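Local coordinates for protein alpha-fucosidase (Bifidobacterium bifidum, PDB 2EAC) that probably hydrolyses alpha-L-fucosidic linkages through its glycoside hydrolase family 95 catalytic domain, here with a fucose-like piperidine-triol bound in a pocket of that domain, at residues A[396-401]-A[763-768]; A[37-42]-A[412-417]; A[419-424]-A[485-490]. All coordinates share one frame; numbering follows the deposited sequence.

Interaction 1 (A[396-401]-A[763-768]); sequences NLQGIW and PFQIDG. With DFU ((2S,3R,4S,5R)-2-methylpiperidine-3,4,5-triol), chain E.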
loop_
_atom_site.group_PDB
_atom_site.type_symbol
_atom_site.label_atom_id
_atom_site.label_comp_id
_atom_site.label_asym_id
_atom_site.label_seq_id
_atom_site.Cartn_x
_atom_site.Cartn_y
_atom_site.Cartn_z
ATOM N N ASN A 396 1.053 -2.758 -6.392
ATOM C CA ASN A 396 1.415 -1.543 -7.122
ATOM C C ASN A 396 0.244 -0.542 -7.004
ATOM O O ASN A 396 -0.634 -0.738 -6.153
ATOM C CB ASN A 396 1.834 -1.905 -8.571
ATOM C CG ASN A 396 0.664 -2.520 -9.393
ATOM O OD1 ASN A 396 -0.466 -2.069 -9.296
ATOM N ND2 ASN A 396 0.954 -3.530 -10.204
ATOM N N LEU A 397 0.178 0.498 -7.839
ATOM C CA LEU A 397 -0.878 1.535 -7.691
ATOM C C LEU A 397 -2.292 0.987 -7.810
ATOM O O LEU A 397 -3.261 1.646 -7.366
ATOM C CB LEU A 397 -0.726 2.644 -8.727
ATOM C CG LEU A 397 0.386 3.673 -8.511
ATOM C CD1 LEU A 397 0.499 4.597 -9.736
ATOM C CD2 LEU A 397 0.130 4.516 -7.215
ATOM N N GLN A 398 -2.406 -0.196 -8.426
ATOM C CA GLN A 398 -3.706 -0.842 -8.661
ATOM C C GLN A 398 -3.799 -2.231 -8.032
ATOM O O GLN A 398 -4.709 -3.017 -8.355
ATOM C CB GLN A 398 -3.990 -0.866 -10.168
ATOM C CG GLN A 398 -4.266 0.567 -10.732
ATOM C CD GLN A 398 -4.591 0.566 -12.224
ATOM O OE1 GLN A 398 -5.107 -0.434 -12.772
ATOM N NE2 GLN A 398 -4.311 1.688 -12.889
ATOM N N GLY A 399 -2.898 -2.511 -7.087
ATOM C CA GLY A 399 -2.795 -3.831 -6.447
ATOM C C GLY A 399 -2.094 -4.787 -7.369
ATOM O O GLY A 399 -0.853 -4.771 -7.488
ATOM N N ILE A 400 -2.893 -5.612 -8.021
ATOM C CA ILE A 400 -2.488 -6.402 -9.195
ATOM C C ILE A 400 -3.504 -6.270 -10.338
ATOM O O ILE A 400 -3.315 -6.902 -11.376
ATOM C CB ILE A 400 -2.250 -7.924 -8.899
ATOM C CG1 ILE A 400 -3.499 -8.582 -8.292
ATOM C CG2 ILE A 400 -0.958 -8.155 -8.041
ATOM C CD1 ILE A 400 -3.429 -10.129 -8.294
ATOM N N TRP A 401 -4.523 -5.418 -10.175
ATOM C CA TRP A 401 -5.656 -5.392 -11.111
ATOM C C TRP A 401 -5.646 -4.211 -12.092
ATOM O O TRP A 401 -5.621 -3.063 -11.703
ATOM C CB TRP A 401 -7.009 -5.476 -10.365
ATOM C CG TRP A 401 -7.100 -6.679 -9.435
ATOM C CD1 TRP A 401 -7.484 -7.958 -9.772
ATOM C CD2 TRP A 401 -6.774 -6.720 -8.038
ATOM N NE1 TRP A 401 -7.445 -8.773 -8.677
ATOM C CE2 TRP A 401 -7.004 -8.048 -7.596
ATOM C CE3 TRP A 401 -6.336 -5.751 -7.102
ATOM C CZ2 TRP A 401 -6.795 -8.451 -6.258
ATOM C CZ3 TRP A 401 -6.138 -6.144 -5.760
ATOM C CH2 TRP A 401 -6.369 -7.488 -5.359
ATOM N N PRO A 763 -8.437 8.316 -11.732
ATOM C CA PRO A 763 -9.186 7.051 -11.787
ATOM C C PRO A 763 -8.950 6.131 -10.561
ATOM O O PRO A 763 -8.421 6.575 -9.536
ATOM C CB PRO A 763 -8.629 6.398 -13.059
ATOM C CG PRO A 763 -7.181 6.842 -13.093
ATOM C CD PRO A 763 -7.228 8.281 -12.582
ATOM N N PHE A 764 -9.378 4.869 -10.671
ATOM C CA PHE A 764 -9.112 3.827 -9.668
ATOM C C PHE A 764 -7.660 3.857 -9.262
ATOM O O PHE A 764 -6.778 3.751 -10.118
ATOM C CB PHE A 764 -9.445 2.440 -10.252
ATOM C CG PHE A 764 -8.794 1.269 -9.505
ATOM C CD1 PHE A 764 -8.832 1.173 -8.106
ATOM C CD2 PHE A 764 -8.187 0.223 -10.227
ATOM C CE1 PHE A 764 -8.245 0.059 -7.425
ATOM C CE2 PHE A 764 -7.578 -0.900 -9.549
ATOM C CZ PHE A 764 -7.634 -0.975 -8.141
ATOM N N GLN A 765 -7.442 4.022 -7.956
ATOM C CA GLN A 765 -6.144 3.921 -7.326
ATOM C C GLN A 765 -6.387 3.185 -6.034
ATOM O O GLN A 765 -7.240 3.589 -5.247
ATOM C CB GLN A 765 -5.592 5.318 -7.007
ATOM C CG GLN A 765 -5.151 6.102 -8.262
ATOM C CD GLN A 765 -3.908 5.498 -8.885
ATOM O OE1 GLN A 765 -3.974 4.730 -9.875
ATOM N NE2 GLN A 765 -2.769 5.805 -8.292
ATOM N N ILE A 766 -5.663 2.096 -5.815
ATOM C CA ILE A 766 -5.929 1.242 -4.646
ATOM C C ILE A 766 -5.426 1.839 -3.326
ATOM O O ILE A 766 -5.872 1.446 -2.244
ATOM C CB ILE A 766 -5.355 -0.166 -4.881
ATOM C CG1 ILE A 766 -6.149 -1.257 -4.093
ATOM C CG2 ILE A 766 -3.815 -0.181 -4.693
ATOM C CD1 ILE A 766 -5.761 -2.688 -4.448
ATOM N N ASP A 767 -4.462 2.764 -3.402
ATOM C CA ASP A 767 -3.920 3.371 -2.188
ATOM C C ASP A 767 -5.016 3.695 -1.162
ATOM O O ASP A 767 -4.886 3.324 0.004
ATOM C CB ASP A 767 -3.066 4.624 -2.483
ATOM C CG ASP A 767 -3.658 5.527 -3.587
ATOM O OD1 ASP A 767 -4.913 5.629 -3.731
ATOM O OD2 ASP A 767 -2.823 6.146 -4.302
ATOM N N GLY A 768 -6.088 4.388 -1.588
ATOM C CA GLY A 768 -7.100 4.906 -0.647
ATOM C C GLY A 768 -7.928 3.815 0.011
ATOM O O GLY A 768 -8.502 4.009 1.128
HETATM C C1 DFU E . 1.560 11.510 -7.297
HETATM C C2 DFU E . 0.324 12.126 -6.643
HETATM C C3 DFU E . -0.937 11.810 -7.458
HETATM C C4 DFU E . -1.100 10.300 -7.650
HETATM C C5 DFU E . 0.157 9.700 -8.307
HETATM C C6 DFU E . 0.047 8.181 -8.451
HETATM O O4 DFU E . -1.285 9.667 -6.363
HETATM O O3 DFU E . -2.083 12.349 -6.788
HETATM O O2 DFU E . 0.519 13.543 -6.450
HETATM N N5 DFU E . 1.315 10.088 -7.527
#
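Leu397 and Ile766 are joined through their backbones where a type I beta turn, Asn396 to Gly399, meets the loop leading into helix 767-780 of the family 95 catalytic domain. Ile766 N donates to Leu397 O over 2.9 Å, close to straight (166°), with the donor a little out of the carbonyl plane. Within the turn, Asn396 OD1 accepts from Gln398 N at 2.8 Å, in the carbonyl plane, which makes an Asx turn. Ile766 points toward this turn. Its CG2 lies 3.5 Å from Gly399 N, while CG1, anti to the backbone N (chi1 -152°), carries CD1 to the indole edge of Trp401, 3.7 Å from CZ3. Ile766 CD1 also lies 3.8 Å from Gly399 CA. Over one face of the indole lies Ile400 CG1, and Trp401 NE1 is hydrogen-bonded to Phe54 O. Leu397 spans two partners: both methyls pack against the amide end of Gln765, and CD1 also approaches C6 of DFU at 3.8 Å. Gln398 crosses Phe764 obliquely, Gln398 CB to Phe764 CE2 3.6 Å, and Trp401 O sits in the plane of that ring, 3.6 Å from Phe764 CE2.

Interaction 2 (A[37-42]-A[412-417]); sequences GNYGNP and NTPWGS. With DFU ((2S,3R,4S,5R)-2-methylpiperidine-3,4,5-triol), chain E.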
loop_
_atom_site.group_PDB
_atom_site.type_symbol
_atom_site.label_atom_id
_atom_site.label_comp_id
_atom_site.label_asym_id
_atom_site.label_seq_id
_atom_site.Cartn_x
_atom_site.Cartn_y
_atom_site.Cartn_z
ATOM N N GLY A 37 -8.189 10.433 -15.855
ATOM C CA GLY A 37 -7.218 10.241 -16.928
ATOM C C GLY A 37 -7.087 8.794 -17.326
ATOM O O GLY A 37 -7.175 7.909 -16.458
ATOM N N ASN A 38 -6.891 8.580 -18.649
ATOM C CA ASN A 38 -6.752 7.261 -19.305
ATOM C C ASN A 38 -8.019 6.407 -19.393
ATOM O O ASN A 38 -7.995 5.271 -19.889
ATOM C CB ASN A 38 -5.621 6.419 -18.670
ATOM C CG ASN A 38 -4.264 7.067 -18.819
ATOM O OD1 ASN A 38 -3.698 7.527 -17.854
ATOM N ND2 ASN A 38 -3.767 7.160 -20.052
ATOM N N TYR A 39 -9.131 6.918 -18.906
ATOM C CA TYR A 39 -10.333 6.122 -18.964
ATOM C C TYR A 39 -11.429 6.775 -19.815
ATOM O O TYR A 39 -12.625 6.685 -19.483
ATOM C CB TYR A 39 -10.823 5.790 -17.544
ATOM C CG TYR A 39 -9.995 4.731 -16.792
ATOM C CD1 TYR A 39 -10.346 3.383 -16.844
ATOM C CD2 TYR A 39 -8.876 5.077 -16.055
ATOM C CE1 TYR A 39 -9.623 2.396 -16.171
ATOM C CE2 TYR A 39 -8.130 4.080 -15.361
ATOM C CZ TYR A 39 -8.539 2.748 -15.411
ATOM O OH TYR A 39 -7.865 1.758 -14.735
ATOM N N GLY A 40 -11.012 7.383 -20.925
ATOM C CA GLY A 40 -11.921 8.013 -21.865
ATOM C C GLY A 40 -12.731 6.968 -22.590
ATOM O O GLY A 40 -13.884 7.208 -22.963
ATOM N N ASN A 41 -12.152 5.787 -22.775
ATOM C CA ASN A 41 -12.887 4.677 -23.404
ATOM C C ASN A 41 -13.938 4.140 -22.426
ATOM O O ASN A 41 -13.561 3.686 -21.342
ATOM C CB ASN A 41 -11.862 3.599 -23.823
ATOM C CG ASN A 41 -12.490 2.310 -24.350
ATOM O OD1 ASN A 41 -13.684 2.021 -24.163
ATOM N ND2 ASN A 41 -11.648 1.490 -24.982
ATOM N N PRO A 42 -15.250 4.202 -22.785
ATOM C CA PRO A 42 -16.341 3.748 -21.899
ATOM C C PRO A 42 -16.187 2.333 -21.324
ATOM O O PRO A 42 -16.632 2.066 -20.187
ATOM C CB PRO A 42 -17.583 3.804 -22.808
ATOM C CG PRO A 42 -17.281 4.880 -23.779
ATOM C CD PRO A 42 -15.786 4.767 -24.042
ATOM N N ASN A 412 -0.812 4.475 -21.789
ATOM C CA ASN A 412 -2.209 4.041 -21.699
ATOM C C ASN A 412 -2.685 3.715 -20.273
ATOM O O ASN A 412 -3.887 3.587 -20.060
ATOM C CB ASN A 412 -2.434 2.781 -22.574
ATOM C CG ASN A 412 -2.174 3.023 -24.055
ATOM O OD1 ASN A 412 -2.124 4.166 -24.491
ATOM N ND2 ASN A 412 -1.985 1.944 -24.826
ATOM N N THR A 413 -1.747 3.555 -19.328
ATOM C CA THR A 413 -2.063 3.219 -17.914
ATOM C C THR A 413 -1.662 4.393 -17.020
ATOM O O THR A 413 -0.532 4.875 -17.128
ATOM C CB THR A 413 -1.310 1.932 -17.486
ATOM O OG1 THR A 413 -1.718 0.865 -18.339
ATOM C CG2 THR A 413 -1.565 1.536 -16.045
ATOM N N PRO A 414 -2.582 4.868 -16.139
ATOM C CA PRO A 414 -2.269 6.098 -15.363
ATOM C C PRO A 414 -1.095 5.860 -14.425
ATOM O O PRO A 414 -1.115 4.893 -13.655
ATOM C CB PRO A 414 -3.569 6.385 -14.573
ATOM C CG PRO A 414 -4.346 5.089 -14.582
ATOM C CD PRO A 414 -3.938 4.344 -15.839
ATOM N N TRP A 415 -0.084 6.721 -14.517
ATOM C CA TRP A 415 1.152 6.619 -13.711
ATOM C C TRP A 415 1.783 5.214 -13.777
ATOM O O TRP A 415 2.498 4.788 -12.848
ATOM C CB TRP A 415 0.910 7.021 -12.248
ATOM C CG TRP A 415 0.228 8.384 -12.047
ATOM C CD1 TRP A 415 0.801 9.625 -12.147
ATOM C CD2 TRP A 415 -1.134 8.603 -11.657
ATOM N NE1 TRP A 415 -0.132 10.602 -11.856
ATOM C CE2 TRP A 415 -1.324 9.997 -11.553
ATOM C CE3 TRP A 415 -2.214 7.753 -11.384
ATOM C CZ2 TRP A 415 -2.558 10.555 -11.214
ATOM C CZ3 TRP A 415 -3.427 8.308 -11.040
ATOM C CH2 TRP A 415 -3.593 9.684 -10.964
ATOM N N GLY A 416 1.529 4.513 -14.882
ATOM C CA GLY A 416 2.147 3.228 -15.153
ATOM C C GLY A 416 1.678 2.109 -14.243
ATOM O O GLY A 416 2.207 1.020 -14.327
ATOM N N SER A 417 0.651 2.366 -13.419
ATOM C CA SER A 417 0.214 1.471 -12.314
ATOM C C SER A 417 1.455 0.929 -11.566
ATOM O O SER A 417 1.551 -0.255 -11.242
ATOM C CB SER A 417 -0.693 0.360 -12.824
ATOM O OG SER A 417 -1.146 -0.443 -11.754
HETATM C C1 DFU E . 1.560 11.510 -7.297
HETATM C C2 DFU E . 0.324 12.126 -6.643
HETATM C C3 DFU E . -0.937 11.810 -7.458
HETATM C C4 DFU E . -1.100 10.300 -7.650
HETATM C C5 DFU E . 0.157 9.700 -8.307
HETATM C C6 DFU E . 0.047 8.181 -8.451
HETATM O O4 DFU E . -1.285 9.667 -6.363
HETATM O O3 DFU E . -2.083 12.349 -6.788
HETATM O O2 DFU E . 0.519 13.543 -6.450
HETATM N N5 DFU E . 1.315 10.088 -7.527
HETATM O O HOH W 1 -5.737 4.213 -21.709
#
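Asn38 and Pro414 meet at the seam between the N-terminal family 65-like domain and the catalytic domain, where the loop before helix 42-50 lies against the loop that lines one side of the DFU pocket. Asn38 has its CG anti to the carbonyl carbon (chi1 -62°), which lays the amide along the backbone of 412-414. There OD1 comes to 3.2 Å from Pro414 CA, next to a proline N that has no hydrogen to offer, and ND2 makes a weak hydrogen bond to the carbonyl of Gly411. The side chains of Tyr39 and Pro414 cross at about a right angle, Tyr39 CE2 4.0 Å from Pro414 CG. No direct hydrogen bond links the two segments; a water does so instead, donating to Asn38 O at 3.1 Å and to Asn412 O at 2.6 Å. Beyond Pro414 the chain curls tightly, Gly416 N bonding to Thr413 O and Ser417 N to Pro414 O, and Trp415 is set in this curl. Its indole offers one face to the ligand: DFU C6 lies 3.4 Å above the plane, offset toward the rim, with Trp415 CD2 as its nearest atom of the ring, and DFU C5 is 3.6 Å from Trp415 CE2. A serine in place of Trp415 would probably leave the methyl and ring carbons of the ligand without their flat apolar wall and open a gap beside His761, whose ring meets the indole obliquely. With a small apolar touch and a weak hydrogen bond from the Asn38 amide to Gly411, the domains are joined lightly here; since the proline has no N-H to give, the polar link between these segments is made by water.

Interaction 3 (A[419-424]-A[485-490]); sequences FHMNVN and TENTAY. With DFU ((2S,3R,4S,5R)-2-methylpiperidine-3,4,5-triol), chain E.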
loop_
_atom_site.group_PDB
_atom_site.type_symbol
_atom_site.label_atom_id
_atom_site.label_comp_id
_atom_site.label_asym_id
_atom_site.label_seq_id
_atom_site.Cartn_x
_atom_site.Cartn_y
_atom_site.Cartn_z
ATOM N N PHE A 419 5.121 1.540 -8.825
ATOM C CA PHE A 419 5.432 1.620 -7.376
ATOM C C PHE A 419 5.841 3.057 -7.087
ATOM O O PHE A 419 6.953 3.514 -7.458
ATOM C CB PHE A 419 6.504 0.584 -6.964
ATOM C CG PHE A 419 6.187 -0.829 -7.439
ATOM C CD1 PHE A 419 5.219 -1.601 -6.785
ATOM C CD2 PHE A 419 6.831 -1.374 -8.548
ATOM C CE1 PHE A 419 4.915 -2.888 -7.229
ATOM C CE2 PHE A 419 6.542 -2.659 -8.999
ATOM C CZ PHE A 419 5.561 -3.425 -8.335
ATOM N N HIS A 420 4.913 3.782 -6.468
ATOM C CA HIS A 420 5.016 5.214 -6.351
ATOM C C HIS A 420 5.308 5.544 -4.891
ATOM O O HIS A 420 4.443 5.354 -4.017
ATOM C CB HIS A 420 3.683 5.823 -6.798
ATOM C CG HIS A 420 3.816 6.840 -7.882
ATOM N ND1 HIS A 420 3.859 8.199 -7.626
ATOM C CD2 HIS A 420 3.902 6.702 -9.230
ATOM C CE1 HIS A 420 3.969 8.851 -8.772
ATOM N NE2 HIS A 420 3.995 7.970 -9.756
ATOM N N MET A 421 6.521 6.020 -4.626
ATOM C CA MET A 421 7.058 5.986 -3.275
ATOM C C MET A 421 7.103 7.371 -2.643
ATOM O O MET A 421 7.911 7.606 -1.731
ATOM C CB MET A 421 8.463 5.354 -3.243
ATOM C CG MET A 421 8.593 3.946 -3.765
ATOM S SD MET A 421 9.853 2.985 -2.832
ATOM C CE MET A 421 11.366 3.950 -2.970
ATOM N N ASN A 422 6.260 8.297 -3.108
ATOM C CA ASN A 422 6.140 9.575 -2.401
ATOM C C ASN A 422 4.825 9.716 -1.644
ATOM O O ASN A 422 4.405 10.852 -1.351
ATOM C CB ASN A 422 6.446 10.817 -3.280
ATOM C CG ASN A 422 5.354 11.114 -4.299
ATOM O OD1 ASN A 422 4.550 10.238 -4.629
ATOM N ND2 ASN A 422 5.331 12.357 -4.815
ATOM N N VAL A 423 4.170 8.572 -1.399
ATOM C CA VAL A 423 3.009 8.392 -0.475
ATOM C C VAL A 423 2.246 7.099 -0.803
ATOM O O VAL A 423 1.686 6.468 0.092
ATOM C CB VAL A 423 1.965 9.580 -0.432
ATOM C CG1 VAL A 423 1.294 9.826 -1.806
ATOM C CG2 VAL A 423 0.873 9.349 0.691
ATOM N N ASN A 424 2.189 6.717 -2.085
ATOM C CA ASN A 424 1.198 5.729 -2.460
ATOM C C ASN A 424 1.552 4.308 -2.039
ATOM O O ASN A 424 0.675 3.576 -1.518
ATOM C CB ASN A 424 0.866 5.787 -3.961
ATOM C CG ASN A 424 0.656 7.196 -4.442
ATOM O OD1 ASN A 424 1.610 7.900 -4.722
ATOM N ND2 ASN A 424 -0.591 7.618 -4.507
ATOM N N THR A 485 10.765 8.828 -6.501
ATOM C CA THR A 485 9.338 8.585 -6.503
ATOM C C THR A 485 8.883 7.413 -7.368
ATOM O O THR A 485 8.299 6.449 -6.858
ATOM C CB THR A 485 8.593 9.878 -6.907
ATOM O OG1 THR A 485 8.918 10.874 -5.945
ATOM C CG2 THR A 485 7.061 9.641 -6.942
ATOM N N GLU A 486 9.155 7.490 -8.680
ATOM C CA GLU A 486 8.696 6.491 -9.615
ATOM C C GLU A 486 9.638 5.287 -9.700
ATOM O O GLU A 486 10.804 5.404 -10.144
ATOM C CB GLU A 486 8.491 7.097 -11.005
ATOM C CG GLU A 486 7.501 8.283 -11.073
ATOM C CD GLU A 486 7.193 8.668 -12.555
ATOM O OE1 GLU A 486 8.064 8.452 -13.416
ATOM O OE2 GLU A 486 6.093 9.195 -12.855
ATOM N N ASN A 487 9.087 4.124 -9.343
ATOM C CA ASN A 487 9.838 2.885 -9.287
ATOM C C ASN A 487 9.113 1.792 -10.079
ATOM O O ASN A 487 7.929 1.921 -10.378
ATOM C CB ASN A 487 10.113 2.504 -7.797
ATOM C CG ASN A 487 11.300 3.263 -7.224
ATOM O OD1 ASN A 487 12.443 2.861 -7.414
ATOM N ND2 ASN A 487 11.044 4.386 -6.581
ATOM N N THR A 488 9.825 0.728 -10.444
ATOM C CA THR A 488 9.293 -0.298 -11.329
ATOM C C THR A 488 9.715 -1.679 -10.849
ATOM O O THR A 488 10.263 -1.818 -9.734
ATOM C CB THR A 488 9.830 -0.101 -12.766
ATOM O OG1 THR A 488 11.239 -0.370 -12.787
ATOM C CG2 THR A 488 9.538 1.338 -13.310
ATOM N N ALA A 489 9.480 -2.701 -11.689
ATOM C CA ALA A 489 9.978 -4.049 -11.425
ATOM C C ALA A 489 11.499 -4.216 -11.609
ATOM O O ALA A 489 12.076 -5.248 -11.229
ATOM C CB ALA A 489 9.219 -5.069 -12.307
ATOM N N TYR A 490 12.166 -3.186 -12.144
ATOM C CA TYR A 490 13.500 -3.363 -12.695
ATOM C C TYR A 490 14.530 -2.368 -12.163
ATOM O O TYR A 490 15.412 -1.951 -12.924
ATOM C CB TYR A 490 13.450 -3.271 -14.235
ATOM C CG TYR A 490 12.503 -4.248 -14.906
ATOM C CD1 TYR A 490 12.748 -5.615 -14.873
ATOM C CD2 TYR A 490 11.359 -3.793 -15.569
ATOM C CE1 TYR A 490 11.876 -6.503 -15.484
ATOM C CE2 TYR A 490 10.499 -4.658 -16.191
ATOM C CZ TYR A 490 10.750 -6.029 -16.142
ATOM O OH TYR A 490 9.882 -6.941 -16.736
HETATM C C1 DFU E . 1.560 11.510 -7.297
HETATM C C2 DFU E . 0.324 12.126 -6.643
HETATM C C3 DFU E . -0.937 11.810 -7.458
HETATM C C4 DFU E . -1.100 10.300 -7.650
HETATM C C5 DFU E . 0.157 9.700 -8.307
HETATM C C6 DFU E . 0.047 8.181 -8.451
HETATM O O4 DFU E . -1.285 9.667 -6.363
HETATM O O3 DFU E . -2.083 12.349 -6.788
HETATM O O2 DFU E . 0.519 13.543 -6.450
HETATM N N5 DFU E . 1.315 10.088 -7.527
#
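Phe419 and Asn487 form the hydrogen-bonded pair of a short two-stranded antiparallel ladder in the catalytic domain. Phe419 N donates to Asn487 O at 3.2 Å from above the carbonyl plane, and Asn487 N returns a shorter but bent bond to Phe419 O, 2.9 Å and 137° at the hydrogen. The Phe419 ring turns its edge to the following backbone, with Ala489 N lying in its plane. His420 and Glu486 make the next, non-hydrogen-bonded pair, and their side chains run side by side on the face opposite Phe419 and Asn487. One face of the imidazole is turned to the ligand methyl, DFU C6 being 3.9 Å from the His420 ring plane and over its centre, while the Glu486 carboxylate, turned 69° from that ring, is bonded to Gln133 and His410. Past the strand, Met421 N still donates to Thr485 O at 2.9 Å, an oxygen that also receives a CA-H contact from His420 and a weak bond from Asn487 ND2. The bent Met421 chain brings CE to 3.7 Å from that same ND2. Asn422 has CG between its backbone N and carbonyl carbon (chi1 72°), where Thr485 CG2 packs against the amide, 3.5 Å from Asn422 OD1; Asn422 ND2 is hydrogen-bonded to Glu567. After Val423, the N-cap of helix 424-428, Asn424 ND2 donates to DFU O4 at 2.9 Å. Strand and helix start thus serve the pocket by different chemistry: the strand supplies an aromatic face for the methyl, and the first residue of the helix an amide N-H for a hydroxyl. Asp767 OD2, hydrogen-bonded to the same ND2, probably steadies that amide as a second-shell partner.

Interactions 1 and 3 are buried within the catalytic domain, whereas interaction 2 is partly exposed and joins that domain to the N-terminal one. All three reach DFU, through the turn 396-401 together with Gln765, the loop 412-417 and the strand-to-helix segment 419-424. The turn, the loop and the strand succeed one another along the chain, and interaction 3 is nested inside the loop closed by interaction 1. Direct contacts knit them together: the Asp767 carboxylate meets the Asn424 amide, Leu397 packs on both Trp415 and His420, and Pro763 touches Tyr39. Paired backbone bonds dominate the strand contact, a single bond with apolar wedging the turn, and proline packing with one bridging water the domain seam.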